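PDB 3FKJ: putative phosphosugar isomerases from Salmonella typhimurium LT2, which probably binds a phosphorylated sugar or related carbohydrate derivative and isomerises it. Local coordinates for residues A[43-48]-A[69-74]; A[191-196]-A[318-323]; A[258-263]-A[286-291]. All blocks are in the same frame, centred on the assembly; numbering follows the deposited sequence.

Contact 1 of 3, residues A[43-48]-A[69-74]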
# COMPACT_ATOMS: atom_id res chain seq x y z
N VAL A 43 -4.52 2.07 16.25
CA VAL A 43 -3.23 2.71 15.97
C VAL A 43 -3.24 3.19 14.52
O VAL A 43 -3.78 2.50 13.62
CB VAL A 43 -2.06 1.69 16.18
CG1 VAL A 43 -0.72 2.37 15.99
CG2 VAL A 43 -2.15 1.10 17.56
N TRP A 44 -2.68 4.39 14.29
CA TRP A 44 -2.24 4.81 12.98
C TRP A 44 -0.76 5.06 12.97
O TRP A 44 -0.21 5.73 13.85
CB TRP A 44 -2.93 6.09 12.51
CG TRP A 44 -4.30 5.90 12.00
CD1 TRP A 44 -4.67 5.67 10.69
CD2 TRP A 44 -5.49 5.88 12.75
NE1 TRP A 44 -6.01 5.51 10.60
CE2 TRP A 44 -6.56 5.68 11.84
CE3 TRP A 44 -5.77 6.01 14.12
CZ2 TRP A 44 -7.90 5.61 12.25
CZ3 TRP A 44 -7.11 5.98 14.52
CH2 TRP A 44 -8.15 5.76 13.59
N PHE A 45 -0.13 4.49 11.96
CA PHE A 45 1.20 4.87 11.52
C PHE A 45 1.10 5.93 10.43
O PHE A 45 0.51 5.70 9.37
CB PHE A 45 1.92 3.66 11.00
CG PHE A 45 2.14 2.63 12.03
CD1 PHE A 45 3.09 2.83 13.03
CD2 PHE A 45 1.38 1.46 12.03
CE1 PHE A 45 3.30 1.85 13.99
CE2 PHE A 45 1.57 0.48 13.00
CZ PHE A 45 2.55 0.69 13.98
N VAL A 46 1.68 7.10 10.70
CA VAL A 46 1.54 8.22 9.82
C VAL A 46 2.89 8.89 9.52
O VAL A 46 3.68 9.21 10.39
CB VAL A 46 0.47 9.23 10.35
CG1 VAL A 46 0.14 10.31 9.28
CG2 VAL A 46 -0.83 8.48 10.77
N GLY A 47 3.15 9.07 8.24
CA GLY A 47 4.36 9.73 7.81
C GLY A 47 4.43 9.80 6.31
O GLY A 47 3.48 9.42 5.63
N CYS A 48 5.57 10.29 5.80
CA CYS A 48 5.81 10.44 4.37
C CYS A 48 7.06 9.71 3.93
O CYS A 48 8.07 9.77 4.60
CB CYS A 48 5.99 11.92 4.00
SG CYS A 48 4.56 12.96 4.37
N LEU A 69 -7.02 -4.91 17.79
CA LEU A 69 -6.61 -3.62 17.27
C LEU A 69 -6.99 -3.39 15.83
O LEU A 69 -6.87 -4.28 14.99
CB LEU A 69 -5.09 -3.57 17.36
CG LEU A 69 -4.39 -2.30 17.71
CD1 LEU A 69 -4.78 -1.96 19.13
CD2 LEU A 69 -2.89 -2.55 17.58
N ALA A 70 -7.42 -2.17 15.54
CA ALA A 70 -7.55 -1.69 14.17
C ALA A 70 -6.27 -0.88 13.90
O ALA A 70 -5.93 0.01 14.69
CB ALA A 70 -8.79 -0.85 14.01
N VAL A 71 -5.56 -1.23 12.81
CA VAL A 71 -4.25 -0.66 12.48
C VAL A 71 -4.28 0.05 11.12
O VAL A 71 -4.63 -0.56 10.09
CB VAL A 71 -3.14 -1.74 12.54
CG1 VAL A 71 -1.79 -1.14 12.18
CG2 VAL A 71 -3.10 -2.34 13.96
N GLY A 72 -3.95 1.34 11.14
CA GLY A 72 -3.90 2.20 9.98
C GLY A 72 -2.48 2.56 9.61
O GLY A 72 -1.58 2.49 10.45
N TYR A 73 -2.30 2.95 8.35
CA TYR A 73 -0.98 3.20 7.76
C TYR A 73 -1.14 4.15 6.61
O TYR A 73 -1.66 3.79 5.56
CB TYR A 73 -0.41 1.87 7.33
CG TYR A 73 0.92 1.86 6.61
CD1 TYR A 73 2.11 1.73 7.33
CD2 TYR A 73 0.98 1.85 5.23
CE1 TYR A 73 3.32 1.66 6.68
CE2 TYR A 73 2.19 1.80 4.58
CZ TYR A 73 3.35 1.68 5.32
OH TYR A 73 4.53 1.61 4.67
N ILE A 74 -0.79 5.41 6.82
CA ILE A 74 -1.28 6.45 5.93
C ILE A 74 -0.27 7.61 5.75
O ILE A 74 0.40 8.02 6.68
CB ILE A 74 -2.67 6.97 6.41
CG1 ILE A 74 -3.27 8.01 5.45
CG2 ILE A 74 -2.55 7.57 7.77
CD1 ILE A 74 -3.72 7.43 4.11

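Contact 2 of 3, residues A[191-196]-A[318-323]. With SCN (thiocyanate ion), chain C.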
# COMPACT_ATOMS: atom_id res chain seq x y z
N HIS A 191 25.46 -6.76 11.45
CA HIS A 191 26.91 -6.64 11.11
C HIS A 191 27.45 -7.83 10.31
O HIS A 191 28.14 -7.64 9.32
CB HIS A 191 27.76 -6.38 12.36
CG HIS A 191 27.38 -5.11 13.08
ND1 HIS A 191 27.77 -4.85 14.37
CD2 HIS A 191 26.62 -4.06 12.68
CE1 HIS A 191 27.29 -3.67 14.74
NE2 HIS A 191 26.58 -3.17 13.73
N GLY A 192 27.07 -9.04 10.70
CA GLY A 192 27.42 -10.22 9.91
C GLY A 192 26.87 -10.23 8.49
O GLY A 192 27.53 -10.68 7.56
N ALA A 193 25.65 -9.74 8.32
CA ALA A 193 24.99 -9.68 7.01
C ALA A 193 25.65 -8.63 6.08
O ALA A 193 25.90 -8.90 4.89
CB ALA A 193 23.46 -9.35 7.18
N GLN A 194 25.90 -7.45 6.63
CA GLN A 194 26.54 -6.39 5.88
C GLN A 194 27.95 -6.79 5.42
O GLN A 194 28.37 -6.47 4.28
CB GLN A 194 26.59 -5.11 6.70
CG GLN A 194 25.24 -4.44 6.85
CD GLN A 194 25.32 -3.13 7.58
OE1 GLN A 194 26.26 -2.89 8.36
NE2 GLN A 194 24.33 -2.26 7.35
N ARG A 195 28.69 -7.49 6.28
CA ARG A 195 30.00 -7.99 5.89
C ARG A 195 29.87 -9.05 4.80
O ARG A 195 30.56 -9.02 3.80
CB ARG A 195 30.73 -8.56 7.09
CG ARG A 195 32.19 -8.96 6.79
CD ARG A 195 32.63 -10.16 7.62
NE ARG A 195 32.19 -10.05 9.01
CZ ARG A 195 31.15 -10.68 9.56
NH1 ARG A 195 30.37 -11.49 8.83
NH2 ARG A 195 30.88 -10.49 10.85
N GLN A 196 28.98 -10.00 5.00
CA GLN A 196 28.74 -11.07 4.05
C GLN A 196 28.40 -10.62 2.62
O GLN A 196 28.72 -11.32 1.67
CB GLN A 196 27.63 -11.95 4.61
CG GLN A 196 27.16 -13.12 3.77
CD GLN A 196 26.17 -13.99 4.53
OE1 GLN A 196 25.86 -13.74 5.71
NE2 GLN A 196 25.66 -15.01 3.87
N ASN A 318 16.52 -3.49 5.10
CA ASN A 318 16.85 -2.06 5.12
C ASN A 318 18.37 -1.90 5.36
O ASN A 318 19.04 -1.14 4.67
CB ASN A 318 16.12 -1.31 6.26
CG ASN A 318 14.62 -1.06 6.02
OD1 ASN A 318 14.07 -1.21 4.93
ND2 ASN A 318 13.97 -0.61 7.09
N CYS A 319 18.91 -2.63 6.31
CA CYS A 319 20.32 -2.55 6.64
C CYS A 319 21.26 -3.14 5.58
O CYS A 319 22.28 -2.53 5.24
CB CYS A 319 20.59 -3.23 7.99
SG CYS A 319 19.71 -2.47 9.38
N VAL A 320 20.91 -4.31 5.05
CA VAL A 320 21.76 -4.99 4.08
C VAL A 320 21.83 -4.17 2.79
O VAL A 320 22.88 -4.09 2.16
CB VAL A 320 21.25 -6.44 3.81
CG1 VAL A 320 21.76 -6.98 2.48
CG2 VAL A 320 21.64 -7.38 4.99
N LEU A 321 20.70 -3.54 2.43
CA LEU A 321 20.61 -2.70 1.24
C LEU A 321 21.55 -1.50 1.26
O LEU A 321 21.98 -1.06 0.20
CB LEU A 321 19.13 -2.24 0.99
CG LEU A 321 18.18 -3.25 0.34
CD1 LEU A 321 16.72 -2.81 0.46
CD2 LEU A 321 18.57 -3.49 -1.13
N ASP A 322 21.87 -0.98 2.44
CA ASP A 322 22.84 0.14 2.56
C ASP A 322 24.11 -0.19 1.81
O ASP A 322 24.72 0.70 1.20
CB ASP A 322 23.19 0.46 4.02
CG ASP A 322 22.14 1.33 4.72
OD1 ASP A 322 21.32 1.98 4.03
OD2 ASP A 322 22.14 1.40 5.96
N VAL A 323 24.49 -1.47 1.84
CA VAL A 323 25.75 -1.92 1.22
C VAL A 323 25.60 -1.89 -0.29
O VAL A 323 26.43 -1.32 -0.98
CB VAL A 323 26.20 -3.34 1.74
CG1 VAL A 323 27.55 -3.77 1.10
CG2 VAL A 323 26.25 -3.36 3.28
S SCN C . 16.72 -1.59 11.61
C SCN C . 16.36 -0.53 10.25
N SCN C . 16.08 0.17 9.35
O HOH W 1 23.79 0.53 7.94

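Contact 3 of 3, residues A[258-263]-A[286-291]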
# COMPACT_ATOMS: atom_id res chain seq x y z
N THR A 258 7.89 -8.75 -17.95
CA THR A 258 9.11 -9.53 -17.91
C THR A 258 9.54 -10.04 -19.26
O THR A 258 8.78 -10.70 -19.98
CB THR A 258 8.93 -10.78 -17.01
OG1 THR A 258 8.30 -10.39 -15.77
CG2 THR A 258 10.26 -11.48 -16.76
N GLU A 259 10.78 -9.76 -19.59
CA GLU A 259 11.42 -10.34 -20.78
C GLU A 259 12.89 -10.51 -20.42
O GLU A 259 13.29 -10.08 -19.33
CB GLU A 259 11.20 -9.45 -22.00
CG GLU A 259 11.79 -8.04 -21.91
CD GLU A 259 11.46 -7.22 -23.14
OE1 GLU A 259 10.29 -6.79 -23.26
OE2 GLU A 259 12.36 -7.00 -24.00
N PRO A 260 13.69 -11.16 -21.28
CA PRO A 260 15.09 -11.32 -20.95
C PRO A 260 15.74 -10.01 -20.51
O PRO A 260 15.70 -9.03 -21.23
CB PRO A 260 15.71 -11.85 -22.25
CG PRO A 260 14.60 -12.60 -22.90
CD PRO A 260 13.34 -11.84 -22.55
N GLY A 261 16.28 -9.97 -19.30
CA GLY A 261 17.03 -8.81 -18.85
C GLY A 261 16.25 -7.77 -18.06
O GLY A 261 16.84 -6.79 -17.62
N THR A 262 14.94 -7.97 -17.88
CA THR A 262 14.14 -7.05 -17.09
C THR A 262 14.64 -7.12 -15.66
O THR A 262 14.70 -8.19 -15.10
CB THR A 262 12.66 -7.40 -17.10
OG1 THR A 262 12.20 -7.42 -18.46
CG2 THR A 262 11.86 -6.37 -16.28
N PRO A 263 15.07 -5.98 -15.10
CA PRO A 263 15.70 -6.03 -13.77
C PRO A 263 14.72 -6.07 -12.59
O PRO A 263 13.84 -5.24 -12.49
CB PRO A 263 16.55 -4.75 -13.74
CG PRO A 263 16.58 -4.25 -15.17
CD PRO A 263 15.19 -4.63 -15.67
N ARG A 286 12.93 -18.54 -15.16
CA ARG A 286 12.43 -19.24 -16.35
C ARG A 286 12.39 -18.28 -17.54
O ARG A 286 12.54 -18.70 -18.68
CB ARG A 286 11.04 -19.86 -16.11
CG ARG A 286 10.51 -20.75 -17.26
CD ARG A 286 9.08 -21.34 -17.03
NE ARG A 286 8.88 -21.89 -15.67
CZ ARG A 286 7.91 -21.53 -14.81
NH1 ARG A 286 6.99 -20.62 -15.13
NH2 ARG A 286 7.85 -22.10 -13.61
N TYR A 287 12.18 -16.99 -17.28
CA TYR A 287 12.08 -16.03 -18.38
C TYR A 287 13.28 -15.10 -18.48
O TYR A 287 13.25 -14.08 -19.17
CB TYR A 287 10.70 -15.37 -18.36
CG TYR A 287 9.66 -16.42 -18.67
CD1 TYR A 287 9.48 -16.88 -19.98
CD2 TYR A 287 8.93 -17.03 -17.66
CE1 TYR A 287 8.55 -17.90 -20.28
CE2 TYR A 287 8.01 -18.05 -17.94
CZ TYR A 287 7.82 -18.47 -19.25
OH TYR A 287 6.91 -19.47 -19.55
N GLN A 288 14.36 -15.52 -17.83
CA GLN A 288 15.65 -14.87 -17.91
C GLN A 288 15.58 -13.39 -17.56
O GLN A 288 16.23 -12.56 -18.20
CB GLN A 288 16.27 -15.02 -19.31
CG GLN A 288 16.52 -16.42 -19.76
CD GLN A 288 16.28 -16.57 -21.25
OE1 GLN A 288 16.84 -15.83 -22.08
NE2 GLN A 288 15.42 -17.50 -21.60
N GLY A 289 14.80 -13.05 -16.53
CA GLY A 289 14.90 -11.74 -15.96
C GLY A 289 16.26 -11.56 -15.32
O GLY A 289 16.93 -12.53 -14.96
N LYS A 290 16.65 -10.29 -15.17
CA LYS A 290 17.86 -9.92 -14.47
C LYS A 290 17.55 -9.82 -13.01
O LYS A 290 17.08 -8.78 -12.54
CB LYS A 290 18.40 -8.57 -14.97
CG LYS A 290 19.78 -8.25 -14.44
CD LYS A 290 20.26 -6.91 -14.95
CE LYS A 290 21.71 -6.67 -14.66
NZ LYS A 290 22.26 -5.69 -15.61
N LEU A 291 17.83 -10.89 -12.28
CA LEU A 291 17.39 -11.01 -10.89
C LEU A 291 18.56 -10.81 -9.93
O LEU A 291 19.56 -11.48 -10.05
CB LEU A 291 16.69 -12.35 -10.66
CG LEU A 291 16.27 -12.73 -9.22
CD1 LEU A 291 15.37 -11.66 -8.57
CD2 LEU A 291 15.62 -14.12 -9.21

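Contact 1 of 3, residues A[43-48]-A[69-74]
Trp44 brings the CD1 corner of its indole against the bare backbone of Gly72, its parallel bridge partner, with CD1 of Trp44 3.6 Å from CA of Gly72. With no side chain at Gly72, the backbone leaves a hollow that this bump fills. On the same side of the sheet Val46 and Ile74 run alongside each other in the same direction, and their CG2 atoms meet at 3.6 Å. The other side carries Val43, Phe45, Val71 and Tyr73. Phe45 has CG beside its own backbone N (chi1 -63°), which swings the ring back along the strands, and CG1 of Val71 fits against its edge, 3.8 Å from CE2 of Phe45. CG1 of Val43 sits above one face of that ring, out toward the rim. Between these two layers the strands run 9° from parallel, joined by bonds such as Phe45 N to Gly72 O at 2.9 Å. This is an edge of the parallel alpha/beta sheet of the SIS domain: 70-75 is outermost within this chain, then 42-47, then 91-97. Helices pack on both faces, Phe79 of 76-81 on Trp44, Val46 and Ile74, Leu62 of 56-65 on Val71.

Contact 2 of 3, residues A[191-196]-A[318-323]
Helices 191-196 and 318-323 pass with their axes 8.8 Å apart at a crossing angle of -30°, near enough for the CA atoms of Gln194 and Val320 to approach within 5.3 Å. The narrowest gap between apolar side chains is between CB of Ala193 and CG2 of Val320, 3.5 Å, tighter than ordinary van der Waals contact. One turn along, CG2 of Val323 lies against the aliphatic part of Gln194, 3.9 Å from its CB. With chi2 at -176° the Gln194 chain runs straight out, carrying the amide across to the second helix. There NE2 of Gln194 donates to the backbone O of Cys319 at 3.0 Å, an almost straight bond. The acceptor lies close to the amide plane of Gln194, whereas the donor stands well above the carbonyl plane of Cys319. A water accepts from the same NE2 at 2.9 Å and donates to OD2 of Asp322 at 2.7 Å. The contact joins helix 186-196 to helix 313-331, which packs through Val320 and Leu321 on Ile294 of strand 290-295. NE2 thus serves a main-chain carbonyl and, through water, a carboxylate, so a directional polar tie sits beside the Ala193-Val320 and Val323 packing.

Contact 3 of 3, residues A[258-263]-A[286-291]
Positive phi at two residues, Gly261 (94°) and Gln288 (54°), bends the two chains so that Gly261 N faces Gln288 O across 2.8 Å, a hydrogen bond. Gly261 is the third residue of a type II turn from Glu259 to Thr262, a position whose positive phi suits glycine. Gln288 is the C-prime residue of the Schellman motif that closes helix 274-286, so the carbonyl receiving this bond belongs to the helix cap itself. CA of Pro260 adds a CH...O contact to that same oxygen, Gln288 O, at 3.2 Å.

Pro260 also crosses the Gln288 side chain at a slant: its CG comes 4.0 Å from OE1 of Gln288, whose chain is bent at chi2, which brings OE1 to the proline ring. Within the turn, OG1 of Thr262 accepts from N of Glu259 at 3.0 Å. The next link across is from Lys290 N to Thr262 O, 2.9 Å, with the donor well above the carbonyl plane. Here strands 263-268 and 290-295 begin to pair in parallel, Pro263 opposite Lys290; with helix 274-286 between them they form a beta-alpha-beta unit, which the contact brackets. CB of Lys290 sits 3.6 Å from O of Gly261, and the extended remainder of the lysine leads away from the turn to a salt bridge with Glu211 and a cation-pi contact with Trp208.

At the other end CG2 of Thr258 touches CB of Tyr287, and Tyr341 of the second subunit meets the Tyr287 ring edge-to-face and bonds to Thr258 O through its hydroxyl. The polar link between turn and helix cap is therefore made by main-chain atoms, while Lys290 and Tyr287 find partners elsewhere, in their own chain and the neighbouring subunit respectively.

Contact 1 belongs to the five-stranded parallel sheet, whereas contact 3 lies at the entrance to the outer strand pair of the four-stranded one; their centres are 35 Å apart, yet both touch the second subunit. Contact 2 touches no other chain and lies across the chain's centre from contact 1, with centres 28 Å apart. Strand 290-295, which contact 3 starts, leads on in sequence to helix 313-331 of contact 2, and Ile294 of that strand packs against Val320. The centres of contacts 2 and 3 are 25 Å apart. A thiocyanate ion, probably from the crystallisation liquor, binds Asn318 beside contact 2.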